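Local coordinates for MutT/nudix family protein (Shewanella oneidensis, PDB 3GZ5) that acts as an ADP-ribose-dependent transcriptional regulator of NAD metabolism, probably sensing the nucleotide through its Nudix domain and binding DNA through a winged helix, at residues D135-P140 and D144-I149; C108-M113 and R153-Q158; E201-L206 and A230-L235; P166-S171 and Y223-D228; N46-G51 and D99-S104. All blocks are in the same frame, centred on the assembly; numbering follows the deposited sequence.

Contact 1. Residues D135-P140 and D144-I149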
# COMPACT_ATOMS: atom_id res chain seq x y z
N ASP B 135 -0.25 13.91 21.90
CA ASP B 135 -1.35 13.59 22.81
C ASP B 135 -2.04 12.26 22.48
O ASP B 135 -2.30 11.45 23.38
CB ASP B 135 -2.41 14.70 22.78
CG ASP B 135 -1.93 15.99 23.42
OD1 ASP B 135 -0.69 16.15 23.59
OD2 ASP B 135 -2.81 16.83 23.74
N VAL B 136 -2.35 12.06 21.20
CA VAL B 136 -3.00 10.85 20.71
C VAL B 136 -2.19 9.59 21.04
O VAL B 136 -2.74 8.59 21.51
CB VAL B 136 -3.29 10.96 19.19
CG1 VAL B 136 -3.53 9.60 18.54
CG2 VAL B 136 -4.46 11.88 18.96
N LEU B 137 -0.89 9.65 20.82
CA LEU B 137 0.00 8.52 21.11
C LEU B 137 0.03 8.09 22.59
O LEU B 137 0.51 7.00 22.91
CB LEU B 137 1.42 8.81 20.59
CG LEU B 137 1.61 9.13 19.10
CD1 LEU B 137 3.09 9.38 18.81
CD2 LEU B 137 1.07 8.03 18.17
N GLN B 138 -0.50 8.94 23.48
CA GLN B 138 -0.66 8.58 24.90
C GLN B 138 -2.12 8.40 25.34
O GLN B 138 -2.42 8.42 26.54
CB GLN B 138 0.05 9.62 25.80
CG GLN B 138 1.52 9.29 26.08
CD GLN B 138 2.43 9.57 24.89
OE1 GLN B 138 2.47 10.69 24.38
NE2 GLN B 138 3.17 8.56 24.47
N MET B 139 -3.03 8.21 24.38
CA MET B 139 -4.46 8.05 24.67
C MET B 139 -4.90 6.58 24.57
O MET B 139 -4.22 5.76 23.92
CB MET B 139 -5.31 8.91 23.75
CG MET B 139 -5.65 10.28 24.29
SD MET B 139 -6.14 11.43 22.99
CE MET B 139 -7.94 11.31 22.99
N PRO B 140 -6.02 6.23 25.25
CA PRO B 140 -6.59 4.89 25.13
C PRO B 140 -7.58 4.88 23.96
O PRO B 140 -8.77 5.19 24.12
CB PRO B 140 -7.30 4.69 26.47
CG PRO B 140 -7.69 6.08 26.92
CD PRO B 140 -6.79 7.07 26.20
N ASP B 144 -7.85 -1.06 17.69
CA ASP B 144 -6.43 -1.09 17.36
C ASP B 144 -6.05 0.21 16.65
O ASP B 144 -5.03 0.25 15.95
CB ASP B 144 -6.08 -2.33 16.49
CG ASP B 144 -6.86 -2.36 15.15
OD1 ASP B 144 -7.81 -1.57 14.95
OD2 ASP B 144 -6.52 -3.20 14.30
N HIS B 145 -6.86 1.24 16.84
CA HIS B 145 -6.73 2.50 16.13
C HIS B 145 -5.41 3.27 16.39
O HIS B 145 -4.93 3.99 15.50
CB HIS B 145 -7.92 3.40 16.41
CG HIS B 145 -9.19 2.91 15.80
ND1 HIS B 145 -10.34 3.67 15.80
CD2 HIS B 145 -9.51 1.75 15.18
CE1 HIS B 145 -11.32 2.99 15.22
NE2 HIS B 145 -10.83 1.83 14.81
N LEU B 146 -4.84 3.10 17.58
CA LEU B 146 -3.52 3.64 17.84
C LEU B 146 -2.49 3.06 16.87
O LEU B 146 -1.60 3.77 16.39
CB LEU B 146 -3.07 3.38 19.28
CG LEU B 146 -1.64 3.88 19.59
CD1 LEU B 146 -1.55 5.39 19.36
CD2 LEU B 146 -1.20 3.52 21.01
N GLN B 147 -2.61 1.77 16.62
CA GLN B 147 -1.69 1.06 15.76
C GLN B 147 -1.84 1.50 14.29
O GLN B 147 -0.84 1.65 13.59
CB GLN B 147 -1.95 -0.43 15.90
CG GLN B 147 -0.82 -1.34 15.47
CD GLN B 147 -1.05 -2.77 15.95
OE1 GLN B 147 -1.84 -3.00 16.89
NE2 GLN B 147 -0.37 -3.73 15.32
N LEU B 148 -3.08 1.71 13.86
CA LEU B 148 -3.40 2.28 12.54
C LEU B 148 -2.83 3.70 12.36
O LEU B 148 -2.30 4.03 11.31
CB LEU B 148 -4.91 2.26 12.28
CG LEU B 148 -5.62 0.90 12.09
CD1 LEU B 148 -7.11 1.09 11.99
CD2 LEU B 148 -5.10 0.11 10.85
N ILE B 149 -2.93 4.53 13.41
CA ILE B 149 -2.33 5.88 13.44
C ILE B 149 -0.81 5.84 13.28
O ILE B 149 -0.25 6.54 12.42
CB ILE B 149 -2.82 6.71 14.67
CG1 ILE B 149 -4.31 6.98 14.53
CG2 ILE B 149 -2.08 8.04 14.81
CD1 ILE B 149 -5.01 7.39 15.78
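The carbonyl oxygen of V136 takes a hydrogen bond from M139 N at 2.9 Å while the CD1 methyl of L146 packs against it from across the contact, 4.0 Å from V136 O. That bond closes a type I beta turn, V136 to M139, at the end of the short helix. Two pairs of aliphatic side chains then bridge the gap. V136 has CG1 anti to its backbone N (chi1 161°), and this branch points at the end of I149, with V136 CG1 and I149 CD1 3.8 Å apart; the two side chains meet at about a right angle. L137 and L146 also cross nearly perpendicularly, through L137 CD2 and L146 CD1 at 3.9 Å. L146 can send a methyl that far because its CG stands anti to the backbone N (chi1 177°), while its CD1 also lies 3.9 Å from L137 CA. Within the Nudix domain this joins the short helix 133-136 to the start of helix 145-162, the long helix lying against the mixed sheet. V136 and I149 are the buried pair, and both also rest on L41 of strand 36-43, so beta-branched aliphatic side chains suit this buried side. L137 and L146 are partly exposed; the length of leucine lets their terminal methyls meet. At the start of the second helix I149 N bonds to H145 O at 2.9 Å, and the carboxylate of D144 forms a salt bridge with R98.

Contact 2. Residues C108-M113 and R153-Q158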
# COMPACT_ATOMS: atom_id res chain seq x y z
N CYS B 108 -8.35 0.68 5.96
CA CYS B 108 -7.83 1.93 6.50
C CYS B 108 -7.21 2.79 5.44
O CYS B 108 -6.45 2.29 4.61
CB CYS B 108 -6.81 1.70 7.64
SG CYS B 108 -6.55 3.25 8.62
N TYR B 109 -7.55 4.08 5.48
CA TYR B 109 -7.07 5.12 4.57
C TYR B 109 -6.24 6.14 5.35
O TYR B 109 -6.46 6.30 6.58
CB TYR B 109 -8.25 5.85 3.92
CG TYR B 109 -8.94 5.03 2.85
CD1 TYR B 109 -8.69 5.28 1.50
CD2 TYR B 109 -9.81 4.00 3.18
CE1 TYR B 109 -9.29 4.52 0.50
CE2 TYR B 109 -10.42 3.22 2.18
CZ TYR B 109 -10.16 3.50 0.85
OH TYR B 109 -10.74 2.74 -0.14
N THR B 110 -5.30 6.79 4.65
CA THR B 110 -4.67 8.02 5.11
C THR B 110 -5.23 9.19 4.34
O THR B 110 -5.44 9.10 3.12
CB THR B 110 -3.12 8.07 4.91
OG1 THR B 110 -2.53 6.91 5.49
CG2 THR B 110 -2.53 9.30 5.65
N ALA B 111 -5.48 10.29 5.04
CA ALA B 111 -5.88 11.50 4.36
C ALA B 111 -5.15 12.73 4.88
O ALA B 111 -4.62 12.75 6.01
CB ALA B 111 -7.44 11.68 4.43
N LEU B 112 -5.15 13.77 4.05
CA LEU B 112 -4.57 15.07 4.39
C LEU B 112 -5.48 16.20 3.96
O LEU B 112 -6.06 16.19 2.87
CB LEU B 112 -3.18 15.23 3.73
CG LEU B 112 -1.98 14.36 4.15
CD1 LEU B 112 -0.70 14.73 3.36
CD2 LEU B 112 -1.70 14.53 5.63
N MET B 113 -5.63 17.18 4.84
CA MET B 113 -6.35 18.40 4.48
C MET B 113 -5.80 19.57 5.28
O MET B 113 -5.08 19.37 6.25
CB MET B 113 -7.85 18.26 4.73
CG MET B 113 -8.32 18.24 6.21
SD MET B 113 -10.14 18.37 6.21
CE MET B 113 -10.49 17.93 7.86
N ARG B 153 1.23 7.37 10.23
CA ARG B 153 2.29 8.32 10.55
C ARG B 153 3.64 7.93 9.93
O ARG B 153 4.40 8.80 9.47
CB ARG B 153 2.41 8.52 12.07
CG ARG B 153 3.59 9.41 12.53
CD ARG B 153 3.48 10.85 12.07
NE ARG B 153 4.61 11.65 12.55
CZ ARG B 153 5.83 11.65 12.02
NH1 ARG B 153 6.11 10.89 10.95
NH2 ARG B 153 6.77 12.41 12.54
N GLU B 154 3.92 6.63 9.93
CA GLU B 154 5.09 6.05 9.30
C GLU B 154 5.06 6.12 7.77
O GLU B 154 6.10 6.33 7.11
CB GLU B 154 5.15 4.59 9.68
CG GLU B 154 5.84 4.26 10.94
CD GLU B 154 6.26 2.82 10.90
OE1 GLU B 154 7.49 2.57 10.90
OE2 GLU B 154 5.37 1.94 10.80
N ARG B 155 3.90 5.87 7.17
CA ARG B 155 3.81 6.07 5.72
C ARG B 155 3.97 7.54 5.34
O ARG B 155 4.57 7.83 4.34
CB ARG B 155 2.56 5.46 5.07
CG ARG B 155 2.85 5.31 3.52
CD ARG B 155 1.79 4.66 2.74
NE ARG B 155 0.55 5.41 2.87
CZ ARG B 155 -0.60 5.04 2.32
NH1 ARG B 155 -1.70 5.77 2.51
NH2 ARG B 155 -0.65 3.92 1.57
N LEU B 156 3.45 8.45 6.15
CA LEU B 156 3.68 9.88 5.95
C LEU B 156 5.16 10.28 5.93
O LEU B 156 5.58 11.11 5.13
CB LEU B 156 2.98 10.69 7.04
CG LEU B 156 1.50 10.97 6.89
CD1 LEU B 156 1.30 12.35 7.51
CD2 LEU B 156 1.09 10.98 5.45
N THR B 157 5.93 9.66 6.82
CA THR B 157 7.38 9.78 6.80
C THR B 157 8.00 9.41 5.45
O THR B 157 8.81 10.17 4.94
CB THR B 157 8.00 9.01 7.99
OG1 THR B 157 7.45 9.56 9.20
CG2 THR B 157 9.50 9.17 8.02
N GLN B 158 7.59 8.28 4.86
CA GLN B 158 8.03 7.91 3.51
C GLN B 158 7.53 8.89 2.44
O GLN B 158 8.25 9.18 1.48
CB GLN B 158 7.64 6.47 3.12
CG GLN B 158 8.16 5.38 4.04
CD GLN B 158 9.69 5.35 4.17
OE1 GLN B 158 10.24 5.72 5.22
NE2 GLN B 158 10.37 4.91 3.10
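T110 faces helix 145-162 from strand 104-112 of the Nudix sheet, and each side-chain atom, from CB outward, meets R155 or L156 of that helix. Its CB already lies 3.6 Å from R155 NH1. At the fork, the torsion (chi1 -53°) places the methyl anti to the backbone N and the hydroxyl beside that N, so the polar and apolar branches part toward different neighbours. T110 OG1 accepts a weak hydrogen bond from R155 NH1 at 3.3 Å, the N-H bent to 128°. The stronger partner of that nitrogen is E88, in a salt bridge, while R155 NH2 bonds to the carbonyl of Q89; the arginine thus pins the helix to strand 86-95 as well, and threonine merely adds a third, looser hold. The other branch, T110 CG2, touches L156 CD2 at 4.0 Å. A beta-branched residue suits a strand and offers both kinds of contact at once. Helix and strand segments cross at -54° with their axes 9.9 Å apart, a gap that leucines can span. L112, two residues along and on the same side of the strand, passes L156 in the opposite direction, its CD2 methyl 4.2 Å from L156 CD1.

Contact 3. Residues E201-L206 and A230-L235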
# COMPACT_ATOMS: atom_id res chain seq x y z
N GLU B 201 11.86 22.51 -7.44
CA GLU B 201 11.89 23.21 -8.72
C GLU B 201 11.95 22.25 -9.90
O GLU B 201 11.34 22.51 -10.95
CB GLU B 201 13.04 24.22 -8.79
CG GLU B 201 12.84 25.47 -7.89
CD GLU B 201 13.98 26.52 -7.99
OE1 GLU B 201 14.42 26.87 -9.11
OE2 GLU B 201 14.42 27.02 -6.92
N GLN B 202 12.64 21.14 -9.72
CA GLN B 202 12.81 20.16 -10.78
C GLN B 202 11.62 19.19 -10.92
O GLN B 202 11.30 18.75 -12.03
CB GLN B 202 14.13 19.41 -10.59
CG GLN B 202 15.33 20.25 -11.03
CD GLN B 202 16.63 19.87 -10.34
OE1 GLN B 202 17.41 20.74 -9.95
NE2 GLN B 202 16.88 18.56 -10.20
N ALA B 203 10.98 18.87 -9.80
CA ALA B 203 9.72 18.13 -9.79
C ALA B 203 8.68 18.88 -10.61
O ALA B 203 7.87 18.28 -11.31
CB ALA B 203 9.24 17.95 -8.38
N ASP B 204 8.71 20.21 -10.52
CA ASP B 204 7.85 21.02 -11.33
C ASP B 204 6.38 20.77 -10.95
O ASP B 204 5.51 20.56 -11.82
CB ASP B 204 8.11 20.64 -12.79
CG ASP B 204 7.55 21.63 -13.73
OD1 ASP B 204 7.72 22.84 -13.47
OD2 ASP B 204 6.92 21.19 -14.72
N LEU B 205 6.13 20.81 -9.64
CA LEU B 205 4.85 20.40 -9.03
C LEU B 205 4.09 21.53 -8.38
O LEU B 205 2.92 21.37 -8.01
CB LEU B 205 5.11 19.32 -7.98
CG LEU B 205 5.48 17.94 -8.51
CD1 LEU B 205 5.97 17.06 -7.36
CD2 LEU B 205 4.27 17.31 -9.22
N LEU B 206 4.77 22.65 -8.18
CA LEU B 206 4.16 23.79 -7.54
C LEU B 206 3.85 24.85 -8.60
O LEU B 206 4.62 25.04 -9.56
CB LEU B 206 5.07 24.36 -6.46
CG LEU B 206 5.40 23.49 -5.25
CD1 LEU B 206 6.26 24.28 -4.25
CD2 LEU B 206 4.10 23.05 -4.60
N ALA B 230 -0.24 14.53 -6.25
CA ALA B 230 -0.79 13.37 -5.57
C ALA B 230 -0.11 12.07 -6.00
O ALA B 230 0.12 11.18 -5.17
CB ALA B 230 -2.31 13.29 -5.82
N SER B 231 0.18 11.97 -7.30
CA SER B 231 0.80 10.80 -7.88
C SER B 231 2.32 10.92 -8.11
O SER B 231 3.00 9.91 -8.27
CB SER B 231 0.09 10.45 -9.20
OG SER B 231 0.42 11.41 -10.19
N TYR B 232 2.86 12.14 -8.14
CA TYR B 232 4.30 12.29 -8.43
C TYR B 232 5.21 11.78 -7.31
O TYR B 232 5.06 12.17 -6.14
CB TYR B 232 4.66 13.75 -8.74
CG TYR B 232 6.12 13.92 -9.14
CD1 TYR B 232 6.48 14.08 -10.48
CD2 TYR B 232 7.14 13.90 -8.17
CE1 TYR B 232 7.82 14.23 -10.86
CE2 TYR B 232 8.48 14.05 -8.53
CZ TYR B 232 8.81 14.21 -9.87
OH TYR B 232 10.14 14.35 -10.22
N ARG B 233 6.17 10.93 -7.69
CA ARG B 233 7.19 10.44 -6.76
C ARG B 233 8.61 10.69 -7.30
O ARG B 233 8.91 10.36 -8.45
CB ARG B 233 7.01 8.94 -6.49
CG ARG B 233 5.66 8.54 -5.86
CD ARG B 233 5.43 9.17 -4.46
NE ARG B 233 4.09 8.90 -3.91
CZ ARG B 233 3.01 9.66 -4.12
NH1 ARG B 233 3.08 10.76 -4.85
NH2 ARG B 233 1.84 9.32 -3.58
N PHE B 234 9.48 11.25 -6.45
CA PHE B 234 10.91 11.33 -6.75
C PHE B 234 11.48 9.93 -6.67
O PHE B 234 11.07 9.13 -5.83
CB PHE B 234 11.67 12.19 -5.73
CG PHE B 234 11.25 13.63 -5.69
CD1 PHE B 234 11.73 14.53 -6.63
CD2 PHE B 234 10.40 14.09 -4.68
CE1 PHE B 234 11.36 15.87 -6.58
CE2 PHE B 234 10.03 15.42 -4.62
CZ PHE B 234 10.50 16.32 -5.57
N LEU B 235 12.44 9.64 -7.55
CA LEU B 235 13.15 8.36 -7.51
C LEU B 235 14.18 8.28 -6.36
O LEU B 235 14.31 7.26 -5.68
CB LEU B 235 13.78 8.07 -8.88
CG LEU B 235 13.02 7.05 -9.75
CD1 LEU B 235 11.59 7.49 -10.06
CD2 LEU B 235 13.79 6.73 -11.05
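At A203 the helix 193-203 ends, and D204, with a positive phi of 65°, swings the chain aside so that A203 and L205 both face the irregular segment 230-235, the CA atoms of A203 and F234 lying 7.5 Å apart. Two aromatic rings receive them. The CB of A203 approaches the F234 ring at 3.5 Å from CE1, and the same methyl lies 4.0 Å from Y232 CE2; so small a side chain lets both rings close on the helix end. L205 lies over one face of the Y232 ring, offset toward the rim, with its CD1 3.5 Å from Y232 CD2. Y232 has CG anti to its backbone N (chi1 -176°), which carries the ring across to the helix, and its CE2 stands 3.8 Å above the plane of F234. R233 folds back on its own segment: NH1 and NH2 both bond to A230 O, and NH1 also to Y232 O at 2.8 Å, tying together the backbone before and after S231. F234 further has a cation-pi partner in R199. L235 O reaches Y162 OH of the second subunit. The arrangement belongs to a winged helix-turn-helix domain, where the end of helix 193-203, probably the recognition helix, packs against the chain that follows the wing strands.

Contact 4. Residues P166-S171 and Y223-D228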
# COMPACT_ATOMS: atom_id res chain seq x y z
N PRO B 166 3.14 15.86 1.57
CA PRO B 166 2.86 16.70 2.76
C PRO B 166 2.30 18.10 2.49
O PRO B 166 1.72 18.68 3.37
CB PRO B 166 4.20 16.77 3.49
CG PRO B 166 4.86 15.44 3.10
CD PRO B 166 4.51 15.31 1.62
N GLY B 167 2.44 18.65 1.28
CA GLY B 167 1.82 19.93 1.00
C GLY B 167 0.32 19.98 1.18
O GLY B 167 -0.24 21.04 1.46
N PHE B 168 -0.35 18.82 1.04
CA PHE B 168 -1.81 18.74 1.20
C PHE B 168 -2.32 19.04 2.61
O PHE B 168 -3.49 19.38 2.77
CB PHE B 168 -2.35 17.39 0.67
CG PHE B 168 -2.29 17.28 -0.82
CD1 PHE B 168 -3.12 18.04 -1.62
CD2 PHE B 168 -1.40 16.41 -1.43
CE1 PHE B 168 -3.07 17.95 -3.01
CE2 PHE B 168 -1.34 16.31 -2.84
CZ PHE B 168 -2.17 17.08 -3.61
N ALA B 169 -1.45 18.92 3.62
CA ALA B 169 -1.77 19.31 5.00
C ALA B 169 -1.79 20.83 5.25
O ALA B 169 -2.16 21.28 6.34
CB ALA B 169 -0.81 18.63 5.98
N LEU B 170 -1.39 21.62 4.24
CA LEU B 170 -1.27 23.09 4.37
C LEU B 170 -2.40 23.84 3.70
O LEU B 170 -3.00 23.34 2.76
CB LEU B 170 0.05 23.57 3.76
CG LEU B 170 1.27 22.84 4.28
CD1 LEU B 170 2.49 23.17 3.40
CD2 LEU B 170 1.45 23.24 5.72
N SER B 171 -2.71 25.05 4.16
CA SER B 171 -3.68 25.82 3.40
C SER B 171 -3.01 26.36 2.14
O SER B 171 -1.79 26.56 2.10
CB SER B 171 -4.40 26.89 4.22
OG SER B 171 -3.50 27.80 4.79
N TYR B 223 2.67 29.46 -3.26
CA TYR B 223 2.55 28.39 -4.23
C TYR B 223 1.28 27.58 -4.00
O TYR B 223 0.81 27.49 -2.87
CB TYR B 223 3.74 27.45 -4.16
CG TYR B 223 5.09 28.07 -4.48
CD1 TYR B 223 5.58 28.12 -5.80
CD2 TYR B 223 5.90 28.59 -3.46
CE1 TYR B 223 6.84 28.67 -6.09
CE2 TYR B 223 7.14 29.14 -3.73
CZ TYR B 223 7.62 29.17 -5.04
OH TYR B 223 8.86 29.73 -5.29
N CYS B 224 0.74 27.01 -5.07
CA CYS B 224 -0.32 26.00 -4.96
C CYS B 224 0.26 24.70 -5.46
O CYS B 224 1.18 24.71 -6.29
CB CYS B 224 -1.51 26.35 -5.86
SG CYS B 224 -2.33 27.85 -5.40
N LEU B 225 -0.32 23.60 -4.99
CA LEU B 225 -0.02 22.29 -5.55
C LEU B 225 -0.75 22.07 -6.87
O LEU B 225 -1.96 22.32 -6.98
CB LEU B 225 -0.40 21.16 -4.57
CG LEU B 225 0.48 20.97 -3.33
CD1 LEU B 225 0.02 19.81 -2.45
CD2 LEU B 225 1.93 20.78 -3.75
N LYS B 226 -0.00 21.62 -7.88
CA LYS B 226 -0.59 20.99 -9.04
C LYS B 226 -1.31 19.72 -8.59
O LYS B 226 -0.81 19.01 -7.72
CB LYS B 226 0.48 20.63 -10.07
CG LYS B 226 0.97 21.82 -10.86
CD LYS B 226 1.97 21.42 -11.90
CE LYS B 226 2.80 22.62 -12.28
NZ LYS B 226 3.85 22.30 -13.28
N PRO B 227 -2.51 19.47 -9.14
CA PRO B 227 -3.20 18.17 -8.96
C PRO B 227 -2.23 16.97 -8.98
O PRO B 227 -2.27 16.14 -8.06
CB PRO B 227 -4.13 18.11 -10.17
CG PRO B 227 -4.51 19.59 -10.40
CD PRO B 227 -3.32 20.43 -9.92
N ASP B 228 -1.35 16.91 -9.99
CA ASP B 228 -0.45 15.75 -10.17
C ASP B 228 0.60 15.53 -9.06
O ASP B 228 1.35 14.55 -9.10
CB ASP B 228 0.18 15.71 -11.59
CG ASP B 228 1.42 16.63 -11.74
OD1 ASP B 228 2.22 16.39 -12.68
OD2 ASP B 228 1.58 17.60 -10.96
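L225 and F168 both hold CG anti to the carbonyl carbon, beside the backbone N (chi1 -72° and -71°), and the extended second torsion of L225 then carries its CD1 out over the phenyl ring. The result is a CH-pi contact over the face: L225 CD1 stands 3.5 Å from the centroid of the F168 ring and 4° off its normal. The methyl is therefore almost equally distant from all six ring carbons, the closest being F168 CE1 at 3.6 Å. That same methyl also meets the backbone, 3.6 Å from G167 C and equally near F168 N. Glycine fits here since it places no beta carbon in the direction of L225, allowing the leucine tip to lie on the peptide itself. Residues 166-169 form a 3-10 segment, secured by L170 N bonding to G167 O at 3.1 Å, and this tight turning offers peptide and ring together to one methyl. The phenyl ring extends the contact toward the Nudix sheet by meeting Y86, their planes about 20° apart, while L225 keeps its backbone N bonded to the carboxylate of E172. L225 also packs against L206 of strand 206-213. The strand 220-225 that bears it is the central one of a three-stranded antiparallel sheet; the contact thus packs the wing sheet of the winged helix domain against the chain that follows helix 145-162.

Contact 5. Residues N46-G51 and D99-S104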
# COMPACT_ATOMS: atom_id res chain seq x y z
N ASN B 46 -21.18 4.74 21.36
CA ASN B 46 -21.58 3.42 20.90
C ASN B 46 -20.69 2.32 21.45
O ASN B 46 -19.47 2.36 21.31
CB ASN B 46 -21.51 3.38 19.37
CG ASN B 46 -22.73 2.76 18.74
OD1 ASN B 46 -23.84 2.83 19.28
ND2 ASN B 46 -22.54 2.14 17.57
N HIS B 47 -21.32 1.34 22.10
CA HIS B 47 -20.65 0.14 22.65
C HIS B 47 -20.19 -0.71 21.44
O HIS B 47 -20.86 -0.69 20.39
CB HIS B 47 -21.70 -0.63 23.48
CG HIS B 47 -21.25 -1.06 24.85
ND1 HIS B 47 -21.81 -0.56 26.01
CD2 HIS B 47 -20.36 -2.00 25.25
CE1 HIS B 47 -21.27 -1.15 27.06
NE2 HIS B 47 -20.39 -2.04 26.62
N PRO B 48 -19.05 -1.42 21.55
CA PRO B 48 -18.07 -1.54 22.64
C PRO B 48 -17.15 -0.31 22.71
O PRO B 48 -17.50 0.74 22.16
CB PRO B 48 -17.29 -2.80 22.26
CG PRO B 48 -17.35 -2.85 20.79
CD PRO B 48 -18.67 -2.24 20.39
N PHE B 49 -16.00 -0.44 23.38
CA PHE B 49 -15.07 0.69 23.59
C PHE B 49 -15.81 2.02 23.62
O PHE B 49 -15.41 3.00 22.99
CB PHE B 49 -13.98 0.72 22.51
CG PHE B 49 -13.01 -0.42 22.58
CD1 PHE B 49 -13.03 -1.42 21.62
CD2 PHE B 49 -12.07 -0.49 23.61
CE1 PHE B 49 -12.14 -2.48 21.67
CE2 PHE B 49 -11.16 -1.56 23.68
CZ PHE B 49 -11.19 -2.57 22.70
N LEU B 50 -16.91 2.04 24.36
CA LEU B 50 -17.81 3.19 24.44
C LEU B 50 -17.12 4.40 25.12
O LEU B 50 -16.26 4.22 26.01
CB LEU B 50 -19.10 2.79 25.15
CG LEU B 50 -19.98 3.85 25.82
CD1 LEU B 50 -20.95 4.46 24.82
CD2 LEU B 50 -20.70 3.22 27.02
N GLY B 51 -17.49 5.60 24.67
CA GLY B 51 -16.88 6.84 25.15
C GLY B 51 -15.42 7.10 24.79
O GLY B 51 -14.92 8.21 25.00
N ASP B 99 -11.38 -7.25 17.59
CA ASP B 99 -12.72 -6.79 17.93
C ASP B 99 -13.48 -7.88 18.66
O ASP B 99 -13.50 -9.06 18.25
CB ASP B 99 -13.47 -6.30 16.68
CG ASP B 99 -14.86 -5.78 16.99
OD1 ASP B 99 -15.34 -4.90 16.24
OD2 ASP B 99 -15.47 -6.26 17.97
N ALA B 100 -14.08 -7.47 19.78
CA ALA B 100 -14.70 -8.38 20.72
C ALA B 100 -16.00 -8.95 20.19
O ALA B 100 -16.37 -10.07 20.53
CB ALA B 100 -14.94 -7.66 22.06
N ARG B 101 -16.68 -8.18 19.34
CA ARG B 101 -17.93 -8.62 18.72
C ARG B 101 -17.79 -9.75 17.70
O ARG B 101 -18.76 -10.48 17.45
CB ARG B 101 -18.61 -7.46 18.03
CG ARG B 101 -18.91 -6.32 18.91
CD ARG B 101 -19.49 -5.23 18.09
NE ARG B 101 -18.45 -4.42 17.48
CZ ARG B 101 -18.71 -3.31 16.79
NH1 ARG B 101 -19.97 -2.91 16.63
NH2 ARG B 101 -17.72 -2.60 16.25
N GLY B 102 -16.63 -9.88 17.07
CA GLY B 102 -16.42 -10.94 16.06
C GLY B 102 -15.16 -10.78 15.22
O GLY B 102 -14.37 -9.86 15.44
N TRP B 103 -14.95 -11.72 14.30
CA TRP B 103 -13.99 -11.52 13.23
C TRP B 103 -14.37 -10.17 12.62
O TRP B 103 -15.55 -9.93 12.35
CB TRP B 103 -14.20 -12.59 12.19
CG TRP B 103 -12.96 -13.28 11.72
CD1 TRP B 103 -12.51 -14.49 12.13
CD2 TRP B 103 -12.02 -12.81 10.74
NE1 TRP B 103 -11.35 -14.82 11.47
CE2 TRP B 103 -11.02 -13.80 10.61
CE3 TRP B 103 -11.93 -11.64 9.96
CZ2 TRP B 103 -9.94 -13.67 9.73
CZ3 TRP B 103 -10.84 -11.50 9.09
CH2 TRP B 103 -9.86 -12.52 8.99
N SER B 104 -13.40 -9.27 12.45
CA SER B 104 -13.69 -7.99 11.78
C SER B 104 -12.56 -7.55 10.85
O SER B 104 -11.38 -7.85 11.10
CB SER B 104 -13.96 -6.89 12.79
OG SER B 104 -12.74 -6.51 13.37
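The peptide bond before P48 is cis, and the proline ring meets R101 in a contact at the protein surface. Both loops belong to the Nudix domain: residues 46-51 link strand 36-43 to strand 53-54, and residues 99-104 lead into strand 104-112. The ring lies against one face of the guanidinium group, with P48 CD 3.6 Å above its plane and offset toward the rim. The nearest pair is P48 CD and R101 NE, again 3.6 Å, and P48 CG follows at 3.8 Å from the same nitrogen. The two side chains cross at about a right angle, and the CD and CG methylenes of the puckered ring pack against the arginine, CD over the guanidinium face. Arginine suits the place because a guanidinium can pack its face on an aliphatic ring while its N-H groups point to acceptors in its plane. The arginine chain reaches this position by bending at chi3 (-85°), which turns the guanidinium back toward D99. There D99 OD1 meets R101 NH2 in a weak salt bridge, 3.3 Å long, with NE still a little farther. Two weak bonds to one oxygen may limit the rotation of the guanidinium, and they leave the other oxygen for the backbone. Nearby, F143 touches R101 and D99, and meets the F49 ring edge-to-face, so the exposed loops share an aromatic neighbour. The remaining carboxylate oxygen builds an Asx turn: D99 OD2 accepts from R101 N at 2.7 Å, nearly along its own C-O axis.

From the N terminus, contact 5 comes first: its loop opens at 46-51 and closes at 99-104, joining two surface loops of the Nudix domain. Shortly after, contact 2 opens on strand 104-112 and closes on helix 145-162; contact 1 is enclosed within that span, and both use the helix, touching through L148 and C108. The later pair crosses instead. Contact 4 opens at 166-171, contact 3 at 201-206, then contact 4 closes at 223-228 before contact 3 does at 230-235, interlocking the winged helix domain. L112 of contact 2 packs on F168 of contact 4, joining the two domains, whereas contacts 3 and 5 lie about 42 Å apart between centres.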